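PDB 5OGX: cytochrome P450 reductase from Amycolatopsis methanolica 239, which transfers electrons from NADH, through FAD and a [2Fe-2S] cluster, to the cytochrome P450 partner that O-demethylates guaiacol and other lignin-derived aromatics. Local coordinates for residues Cys16-Phe26 with Ala76-Val87; His98-Glu109 with Leu121-Glu131. All coordinates share one frame; numbering follows the deposited sequence.

Contact 1: Cys16-Phe26 with Ala76-Val87; sequences CEPGQTLLEAF and ACQARPLADTEV. With FES (Fe2/s2 (inorganic) cluster), chain C.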
# COMPACT_ATOMS: atom_id res chain seq x y z
N CYS A 16 -18.87 -17.42 1.04
CA CYS A 16 -19.03 -15.97 1.06
C CYS A 16 -20.44 -15.65 1.53
O CYS A 16 -21.41 -16.17 0.97
CB CYS A 16 -18.77 -15.39 -0.33
SG CYS A 16 -18.75 -13.59 -0.40
N GLU A 17 -20.55 -14.82 2.56
CA GLU A 17 -21.87 -14.37 2.98
C GLU A 17 -22.47 -13.48 1.90
O GLU A 17 -21.75 -12.83 1.14
CB GLU A 17 -21.78 -13.63 4.31
CG GLU A 17 -21.04 -14.41 5.38
CD GLU A 17 -21.38 -13.93 6.78
OE1 GLU A 17 -22.46 -13.34 6.96
OE2 GLU A 17 -20.56 -14.16 7.70
N PRO A 18 -23.80 -13.45 1.79
CA PRO A 18 -24.42 -12.68 0.69
C PRO A 18 -24.12 -11.19 0.72
O PRO A 18 -24.16 -10.54 -0.33
CB PRO A 18 -25.92 -12.96 0.89
CG PRO A 18 -25.95 -14.30 1.56
CD PRO A 18 -24.78 -14.30 2.49
N GLY A 19 -23.83 -10.62 1.89
CA GLY A 19 -23.45 -9.22 1.95
C GLY A 19 -21.96 -8.97 1.87
O GLY A 19 -21.51 -7.82 1.96
N GLN A 20 -21.17 -10.02 1.69
CA GLN A 20 -19.71 -9.96 1.73
C GLN A 20 -19.15 -9.98 0.31
O GLN A 20 -19.69 -10.64 -0.58
CB GLN A 20 -19.19 -11.15 2.53
CG GLN A 20 -17.70 -11.26 2.69
CD GLN A 20 -17.32 -12.39 3.61
OE1 GLN A 20 -17.93 -13.46 3.60
NE2 GLN A 20 -16.32 -12.15 4.44
N THR A 21 -18.05 -9.24 0.10
CA THR A 21 -17.46 -9.20 -1.22
C THR A 21 -16.57 -10.41 -1.48
O THR A 21 -16.05 -11.05 -0.56
CB THR A 21 -16.63 -7.93 -1.40
OG1 THR A 21 -15.51 -7.97 -0.52
CG2 THR A 21 -17.47 -6.70 -1.12
N LEU A 22 -16.40 -10.73 -2.77
CA LEU A 22 -15.53 -11.84 -3.15
C LEU A 22 -14.13 -11.65 -2.58
O LEU A 22 -13.55 -12.58 -2.00
CB LEU A 22 -15.46 -11.95 -4.67
CG LEU A 22 -16.75 -12.30 -5.40
CD1 LEU A 22 -16.50 -12.51 -6.90
CD2 LEU A 22 -17.36 -13.53 -4.77
N LEU A 23 -13.55 -10.46 -2.75
CA LEU A 23 -12.19 -10.24 -2.26
C LEU A 23 -12.09 -10.54 -0.77
O LEU A 23 -11.17 -11.24 -0.33
CB LEU A 23 -11.73 -8.82 -2.56
CG LEU A 23 -10.30 -8.55 -2.05
CD1 LEU A 23 -9.26 -9.43 -2.77
CD2 LEU A 23 -9.96 -7.08 -2.21
N GLU A 24 -13.02 -10.01 0.03
CA GLU A 24 -12.89 -10.18 1.47
C GLU A 24 -13.11 -11.63 1.88
O GLU A 24 -12.43 -12.12 2.79
CB GLU A 24 -13.85 -9.25 2.20
CG GLU A 24 -13.39 -7.82 2.03
CD GLU A 24 -13.90 -6.89 3.08
OE1 GLU A 24 -14.89 -7.23 3.76
OE2 GLU A 24 -13.31 -5.79 3.20
N ALA A 25 -14.00 -12.34 1.20
CA ALA A 25 -14.18 -13.75 1.48
C ALA A 25 -12.90 -14.54 1.20
O ALA A 25 -12.49 -15.38 2.02
CB ALA A 25 -15.35 -14.31 0.67
N PHE A 26 -12.25 -14.28 0.06
CA PHE A 26 -11.02 -15.00 -0.27
C PHE A 26 -9.91 -14.65 0.72
O PHE A 26 -9.30 -15.54 1.31
CB PHE A 26 -10.57 -14.71 -1.71
CG PHE A 26 -11.42 -15.41 -2.76
CD1 PHE A 26 -11.57 -16.79 -2.73
CD2 PHE A 26 -12.05 -14.69 -3.76
CE1 PHE A 26 -12.37 -17.45 -3.68
CE2 PHE A 26 -12.84 -15.35 -4.72
CZ PHE A 26 -12.99 -16.72 -4.68
N ALA A 76 -13.41 -7.87 -7.78
CA ALA A 76 -13.56 -8.69 -6.58
C ALA A 76 -13.90 -7.86 -5.35
O ALA A 76 -14.64 -8.33 -4.47
CB ALA A 76 -12.29 -9.50 -6.34
N CYS A 77 -13.36 -6.65 -5.23
CA CYS A 77 -13.64 -5.88 -4.02
C CYS A 77 -15.00 -5.21 -4.03
O CYS A 77 -15.42 -4.67 -3.00
CB CYS A 77 -12.57 -4.81 -3.78
SG CYS A 77 -12.62 -3.51 -5.03
N GLN A 78 -15.71 -5.23 -5.16
CA GLN A 78 -17.04 -4.66 -5.22
C GLN A 78 -18.13 -5.70 -5.42
O GLN A 78 -19.28 -5.46 -5.08
CB GLN A 78 -17.12 -3.62 -6.35
CG GLN A 78 -16.05 -2.56 -6.20
CD GLN A 78 -16.32 -1.71 -4.97
OE1 GLN A 78 -17.44 -1.25 -4.77
NE2 GLN A 78 -15.31 -1.54 -4.14
N ALA A 79 -17.77 -6.88 -5.93
CA ALA A 79 -18.76 -7.86 -6.34
C ALA A 79 -19.21 -8.71 -5.15
O ALA A 79 -18.38 -9.21 -4.38
CB ALA A 79 -18.18 -8.76 -7.44
N ARG A 80 -20.52 -8.86 -5.00
CA ARG A 80 -21.06 -9.79 -4.03
C ARG A 80 -21.84 -10.88 -4.76
O ARG A 80 -22.57 -10.59 -5.71
CB ARG A 80 -21.97 -9.09 -3.02
CG ARG A 80 -21.25 -8.00 -2.23
CD ARG A 80 -22.21 -7.21 -1.31
NE ARG A 80 -21.45 -6.33 -0.43
CZ ARG A 80 -20.97 -5.14 -0.81
NH1 ARG A 80 -21.18 -4.70 -2.04
NH2 ARG A 80 -20.27 -4.41 0.05
N PRO A 81 -21.70 -12.13 -4.33
CA PRO A 81 -22.32 -13.24 -5.07
C PRO A 81 -23.82 -13.25 -4.88
O PRO A 81 -24.33 -12.95 -3.79
CB PRO A 81 -21.66 -14.48 -4.45
CG PRO A 81 -21.32 -14.04 -3.04
CD PRO A 81 -20.92 -12.59 -3.17
N LEU A 82 -24.53 -13.61 -5.94
CA LEU A 82 -25.96 -13.90 -5.88
C LEU A 82 -26.25 -15.38 -6.08
O LEU A 82 -27.42 -15.79 -6.07
CB LEU A 82 -26.71 -13.07 -6.92
CG LEU A 82 -26.44 -11.56 -6.87
CD1 LEU A 82 -26.89 -10.89 -8.16
CD2 LEU A 82 -27.12 -10.94 -5.67
N ALA A 83 -25.20 -16.18 -6.27
CA ALA A 83 -25.28 -17.63 -6.42
C ALA A 83 -23.86 -18.16 -6.24
O ALA A 83 -22.90 -17.38 -6.13
CB ALA A 83 -25.84 -18.03 -7.79
N ASP A 84 -23.73 -19.48 -6.19
CA ASP A 84 -22.39 -20.06 -6.20
C ASP A 84 -21.67 -19.59 -7.46
O ASP A 84 -22.24 -19.63 -8.56
CB ASP A 84 -22.45 -21.58 -6.15
CG ASP A 84 -23.11 -22.09 -4.90
OD1 ASP A 84 -23.32 -21.29 -3.97
OD2 ASP A 84 -23.42 -23.30 -4.85
N THR A 85 -20.44 -19.12 -7.30
CA THR A 85 -19.77 -18.37 -8.35
C THR A 85 -18.33 -18.81 -8.47
O THR A 85 -17.61 -18.89 -7.47
CB THR A 85 -19.86 -16.86 -8.07
OG1 THR A 85 -21.23 -16.44 -8.20
CG2 THR A 85 -18.99 -16.06 -9.03
N GLU A 86 -17.91 -19.11 -9.69
CA GLU A 86 -16.55 -19.50 -10.02
C GLU A 86 -15.90 -18.36 -10.79
O GLU A 86 -16.48 -17.86 -11.75
CB GLU A 86 -16.54 -20.78 -10.85
CG GLU A 86 -15.15 -21.20 -11.30
CD GLU A 86 -15.15 -22.42 -12.21
OE1 GLU A 86 -14.04 -22.88 -12.56
OE2 GLU A 86 -16.24 -22.91 -12.58
N VAL A 87 -14.69 -17.96 -10.38
CA VAL A 87 -14.06 -16.80 -11.01
C VAL A 87 -12.65 -17.14 -11.46
O VAL A 87 -12.03 -18.11 -11.02
CB VAL A 87 -14.03 -15.58 -10.07
CG1 VAL A 87 -15.45 -15.22 -9.62
CG2 VAL A 87 -13.13 -15.83 -8.88
FE1 FES C . -8.63 -2.02 -6.09
FE2 FES C . -10.55 -3.79 -6.23
S1 FES C . -10.32 -2.06 -7.51
S2 FES C . -8.77 -3.89 -4.94
O HOH W 1 -14.42 -5.48 -0.40
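Leu22 and Leu23, at the start of helix 22-26, hang their backbone N-H groups on the loop that brings Cys77 to the iron-sulfur cluster. Leu22 N donates to Ala79 O almost in line with the carbonyl, and Leu23 N to Ala76 O at 2.9 Å from above the carbonyl plane. Thr21 is the N-cap: its OG1 accepts from Glu24 N and donates to a water that in turn donates to Cys77 O. The Arg80 side chain lies along the Glu17-Gln20 turn. Its CB and CG lie against Gln20 O, CG at 3.5 Å, and CD comes beside Gly19 O; with the chain extended from CG to NE (chi2 174°, chi3 171°), NE then donates to Gly19 O at 2.8 Å. That oxygen lies in the guanidinium plane, although NE stands well above the plane of the carbonyl. Beyond it, CZ and NH2 have the methyl CG2 of Thr21 over one face. With an alanine here, Gly19 O would probably lose its side-chain donor and the Thr21 methyl its flat cover, leaving the turn freer to move. Beside the turn, at Pro81, the contact is apolar. Cys16 SG rests on Pro81 CD at 3.7 Å, the Leu22 and Pro81 side chains slide past each other in opposite directions, with CD2 near CD, and Leu22 CD1 meets Val87 CG1 tip to tip at 4.0 Å. Leu23 CD2 packs on Cys77 CB (3.8 Å), whose SG binds FE2 of the cluster at 2.4 Å; Cys45 is the other protein ligand of that iron. In this ferredoxin-type domain, the carbonyls of Ala76 and Cys77 are thus committed, Ala76 O to a helix N-H and Cys77 O to a bridging water, an arrangement consistent with a firmly positioned cluster ligand.

Contact 2: His98-Glu109 with Leu121-Glu131; sequences HPLRDLTATVLE and LLGLAEPLAFE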
# COMPACT_ATOMS: atom_id res chain seq x y z
N HIS A 98 -1.39 -14.30 3.93
CA HIS A 98 -1.75 -13.97 5.30
C HIS A 98 -3.24 -13.67 5.37
O HIS A 98 -3.74 -12.86 4.57
CB HIS A 98 -0.95 -12.76 5.78
CG HIS A 98 0.52 -12.91 5.60
ND1 HIS A 98 1.24 -13.89 6.25
CD2 HIS A 98 1.41 -12.22 4.85
CE1 HIS A 98 2.52 -13.80 5.91
NE2 HIS A 98 2.65 -12.79 5.06
N PRO A 99 -3.97 -14.26 6.30
CA PRO A 99 -5.42 -14.04 6.34
C PRO A 99 -5.77 -12.60 6.70
O PRO A 99 -5.20 -12.01 7.62
CB PRO A 99 -5.90 -15.01 7.42
CG PRO A 99 -4.70 -15.13 8.34
CD PRO A 99 -3.49 -15.06 7.43
N LEU A 100 -6.74 -12.05 5.98
CA LEU A 100 -7.35 -10.79 6.37
C LEU A 100 -8.15 -11.01 7.65
O LEU A 100 -8.96 -11.93 7.72
CB LEU A 100 -8.26 -10.29 5.26
CG LEU A 100 -9.11 -9.04 5.50
CD1 LEU A 100 -8.19 -7.85 5.73
CD2 LEU A 100 -10.02 -8.79 4.29
N ARG A 101 -7.94 -10.16 8.66
CA ARG A 101 -8.68 -10.41 9.90
C ARG A 101 -9.01 -9.11 10.62
O ARG A 101 -8.44 -8.05 10.34
CB ARG A 101 -7.93 -11.37 10.82
CG ARG A 101 -6.62 -10.85 11.40
CD ARG A 101 -6.00 -11.93 12.31
NE ARG A 101 -4.80 -11.44 13.00
CZ ARG A 101 -4.83 -10.66 14.08
NH1 ARG A 101 -5.99 -10.27 14.60
NH2 ARG A 101 -3.69 -10.25 14.64
N ASP A 102 -9.97 -9.21 11.54
CA ASP A 102 -10.36 -8.06 12.35
C ASP A 102 -9.38 -7.89 13.50
O ASP A 102 -9.03 -8.85 14.19
CB ASP A 102 -11.77 -8.25 12.89
CG ASP A 102 -12.77 -8.54 11.80
OD1 ASP A 102 -13.01 -7.63 10.98
OD2 ASP A 102 -13.28 -9.67 11.74
N LEU A 103 -8.92 -6.66 13.71
CA LEU A 103 -7.88 -6.38 14.69
C LEU A 103 -8.49 -5.81 15.96
O LEU A 103 -9.48 -5.08 15.93
CB LEU A 103 -6.86 -5.38 14.14
CG LEU A 103 -6.31 -5.71 12.76
CD1 LEU A 103 -5.29 -4.65 12.32
CD2 LEU A 103 -5.69 -7.10 12.76
N THR A 104 -7.88 -6.18 17.09
CA THR A 104 -8.19 -5.56 18.38
C THR A 104 -7.06 -4.56 18.64
O THR A 104 -6.03 -4.89 19.22
CB THR A 104 -8.30 -6.61 19.49
OG1 THR A 104 -9.32 -7.55 19.16
CG2 THR A 104 -8.64 -5.95 20.81
N ALA A 105 -7.25 -3.33 18.15
CA ALA A 105 -6.18 -2.34 18.06
C ALA A 105 -6.42 -1.20 19.03
O ALA A 105 -7.54 -0.68 19.10
CB ALA A 105 -6.07 -1.79 16.64
N THR A 106 -5.37 -0.80 19.76
CA THR A 106 -5.45 0.27 20.74
C THR A 106 -4.36 1.30 20.46
O THR A 106 -3.20 0.93 20.23
CB THR A 106 -5.29 -0.27 22.18
OG1 THR A 106 -6.27 -1.29 22.41
CG2 THR A 106 -5.49 0.84 23.20
N VAL A 107 -4.72 2.58 20.47
CA VAL A 107 -3.73 3.62 20.21
C VAL A 107 -2.73 3.63 21.36
O VAL A 107 -3.09 3.84 22.52
CB VAL A 107 -4.39 4.99 20.04
CG1 VAL A 107 -3.32 6.05 19.82
CG2 VAL A 107 -5.38 4.98 18.88
N LEU A 108 -1.46 3.38 21.04
CA LEU A 108 -0.39 3.50 22.01
C LEU A 108 0.25 4.88 22.00
O LEU A 108 0.63 5.38 23.06
CB LEU A 108 0.68 2.44 21.76
CG LEU A 108 0.20 0.99 21.88
CD1 LEU A 108 1.38 0.04 21.73
CD2 LEU A 108 -0.53 0.76 23.20
N GLU A 109 0.34 5.51 20.84
CA GLU A 109 0.91 6.84 20.74
C GLU A 109 0.39 7.51 19.48
O GLU A 109 0.18 6.85 18.46
CB GLU A 109 2.44 6.80 20.70
CG GLU A 109 3.09 8.17 20.50
CD GLU A 109 4.59 8.16 20.75
OE1 GLU A 109 5.26 7.24 20.25
OE2 GLU A 109 5.08 9.06 21.45
N LEU A 121 0.81 4.82 16.48
CA LEU A 121 1.21 3.48 16.88
C LEU A 121 -0.01 2.77 17.42
O LEU A 121 -0.63 3.25 18.37
CB LEU A 121 2.33 3.51 17.92
CG LEU A 121 3.63 4.18 17.50
CD1 LEU A 121 4.67 4.04 18.61
CD2 LEU A 121 4.15 3.59 16.18
N LEU A 122 -0.37 1.64 16.82
CA LEU A 122 -1.54 0.86 17.21
C LEU A 122 -1.08 -0.47 17.80
O LEU A 122 -0.47 -1.28 17.09
CB LEU A 122 -2.46 0.60 16.02
CG LEU A 122 -3.09 1.78 15.27
CD1 LEU A 122 -4.01 1.23 14.19
CD2 LEU A 122 -3.85 2.67 16.26
N GLY A 123 -1.37 -0.68 19.08
CA GLY A 123 -1.02 -1.94 19.71
C GLY A 123 -2.10 -2.98 19.46
O GLY A 123 -3.29 -2.70 19.49
N LEU A 124 -1.65 -4.21 19.19
CA LEU A 124 -2.53 -5.31 18.86
C LEU A 124 -2.59 -6.32 20.00
O LEU A 124 -1.60 -6.56 20.69
CB LEU A 124 -2.07 -6.03 17.59
CG LEU A 124 -2.05 -5.16 16.34
CD1 LEU A 124 -1.66 -6.02 15.14
CD2 LEU A 124 -3.41 -4.50 16.12
N ALA A 125 -3.77 -6.92 20.18
CA ALA A 125 -3.91 -7.98 21.18
C ALA A 125 -3.17 -9.25 20.78
O ALA A 125 -2.69 -9.99 21.65
CB ALA A 125 -5.38 -8.28 21.43
N GLU A 126 -3.07 -9.52 19.47
CA GLU A 126 -2.42 -10.70 18.92
C GLU A 126 -1.50 -10.29 17.78
O GLU A 126 -1.79 -9.32 17.07
CB GLU A 126 -3.44 -11.72 18.40
CG GLU A 126 -4.65 -11.91 19.31
CD GLU A 126 -4.30 -12.55 20.64
OE1 GLU A 126 -5.10 -12.43 21.60
OE2 GLU A 126 -3.22 -13.19 20.72
N PRO A 127 -0.41 -11.02 17.56
CA PRO A 127 0.48 -10.68 16.44
C PRO A 127 -0.26 -10.72 15.11
O PRO A 127 -1.10 -11.60 14.87
CB PRO A 127 1.57 -11.75 16.49
CG PRO A 127 1.51 -12.31 17.87
CD PRO A 127 0.11 -12.13 18.37
N LEU A 128 0.08 -9.78 14.24
CA LEU A 128 -0.46 -9.75 12.88
C LEU A 128 0.58 -10.30 11.91
O LEU A 128 1.73 -9.85 11.91
CB LEU A 128 -0.83 -8.32 12.49
CG LEU A 128 -1.45 -8.20 11.09
CD1 LEU A 128 -2.77 -8.97 11.08
CD2 LEU A 128 -1.66 -6.73 10.73
N ALA A 129 0.17 -11.28 11.10
CA ALA A 129 1.01 -11.77 10.02
C ALA A 129 0.80 -10.88 8.80
O ALA A 129 -0.34 -10.70 8.37
CB ALA A 129 0.66 -13.22 9.68
N PHE A 130 1.89 -10.34 8.25
CA PHE A 130 1.81 -9.47 7.07
C PHE A 130 3.17 -9.43 6.39
O PHE A 130 4.19 -9.83 6.96
CB PHE A 130 1.35 -8.04 7.42
CG PHE A 130 2.28 -7.34 8.38
CD1 PHE A 130 2.08 -7.45 9.75
CD2 PHE A 130 3.35 -6.57 7.92
CE1 PHE A 130 2.94 -6.82 10.66
CE2 PHE A 130 4.21 -5.94 8.83
CZ PHE A 130 4.00 -6.07 10.20
N GLU A 131 3.18 -8.92 5.16
CA GLU A 131 4.41 -8.60 4.44
C GLU A 131 4.65 -7.10 4.55
O GLU A 131 3.70 -6.33 4.48
CB GLU A 131 4.31 -8.97 2.96
CG GLU A 131 4.05 -10.45 2.70
CD GLU A 131 5.21 -11.31 3.13
OE1 GLU A 131 6.38 -10.92 2.88
OE2 GLU A 131 4.96 -12.36 3.74
O HOH W 2 -2.74 -12.20 8.90
O HOH W 3 -2.47 -12.53 11.57
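The beta hairpin of strands 101-114 and 117-124, in the antiparallel sheet of the FAD-binding domain, carries the strand end of this contact; Thr106 and Gly123 are a hydrogen-bonded pair, with N-H...O bonds in both directions. A classic beta bulge follows: Leu108 and Glu109 both face Leu121, whose O takes Leu108 N at 2.8 Å and Glu109 N only weakly. Leu108 CD1 lies 3.7 Å from Gly123 CA, where a CB would collide with it. Ala105, Val107, Leu122 and Leu124 share one face of the sheet, Ala105 CB touching Leu124 CD2 and Val107 CG2 touching Leu122 CD2, both at 3.8 Å. Past the end of strand 121-124, side chains take over. The Arg101 chain is extended from CG to NE, carrying NH2 to Pro127 O at 2.9 Å, with a weak second bond to Glu126 O, while NE reaches Ala129 N through a water. Leu103 CD2 covers one guanidinium face. At the far end His98, its CG beside the backbone N (chi1 -53°), lays one ring face over the peptide joining Ala129 to Phe130. NE2 donates nearly straight (166°) to Glu131 OE2 at 2.7 Å, on the anti side of a carboxylate nearly coplanar with the ring. A second water joins Pro99 O to Ala129 O. Strand 187-194 flanks 101-109 on the edge away from the hairpin partner, through backbone bonds such as Ala105 with Val188; Leu121 packs on Val160 of strand 160-166, and Leu100 touches helix 22-28 of the cluster domain.

Overall arrangement
Contact 1 is largely buried in the iron-sulfur domain, whereas contact 2 runs from the inner face of the flavin-domain sheet to exposed loops. They share no strand or helix: 16-26 with 76-87 joins a helix start to a cluster-bearing loop, while 98-109 with 121-131 zips a hairpin and then meets the coil beyond it through Arg101 and His98. Backbone carbonyls in contact 1 serve a helix N-terminus and an arginine; in contact 2 they mostly pair strands, some also taking an arginine or a water, and the His98-Glu131 bond is between side chains. Although their centres lie 25 Å apart, the two meet where Glu24 CG packs on Leu100 CD2.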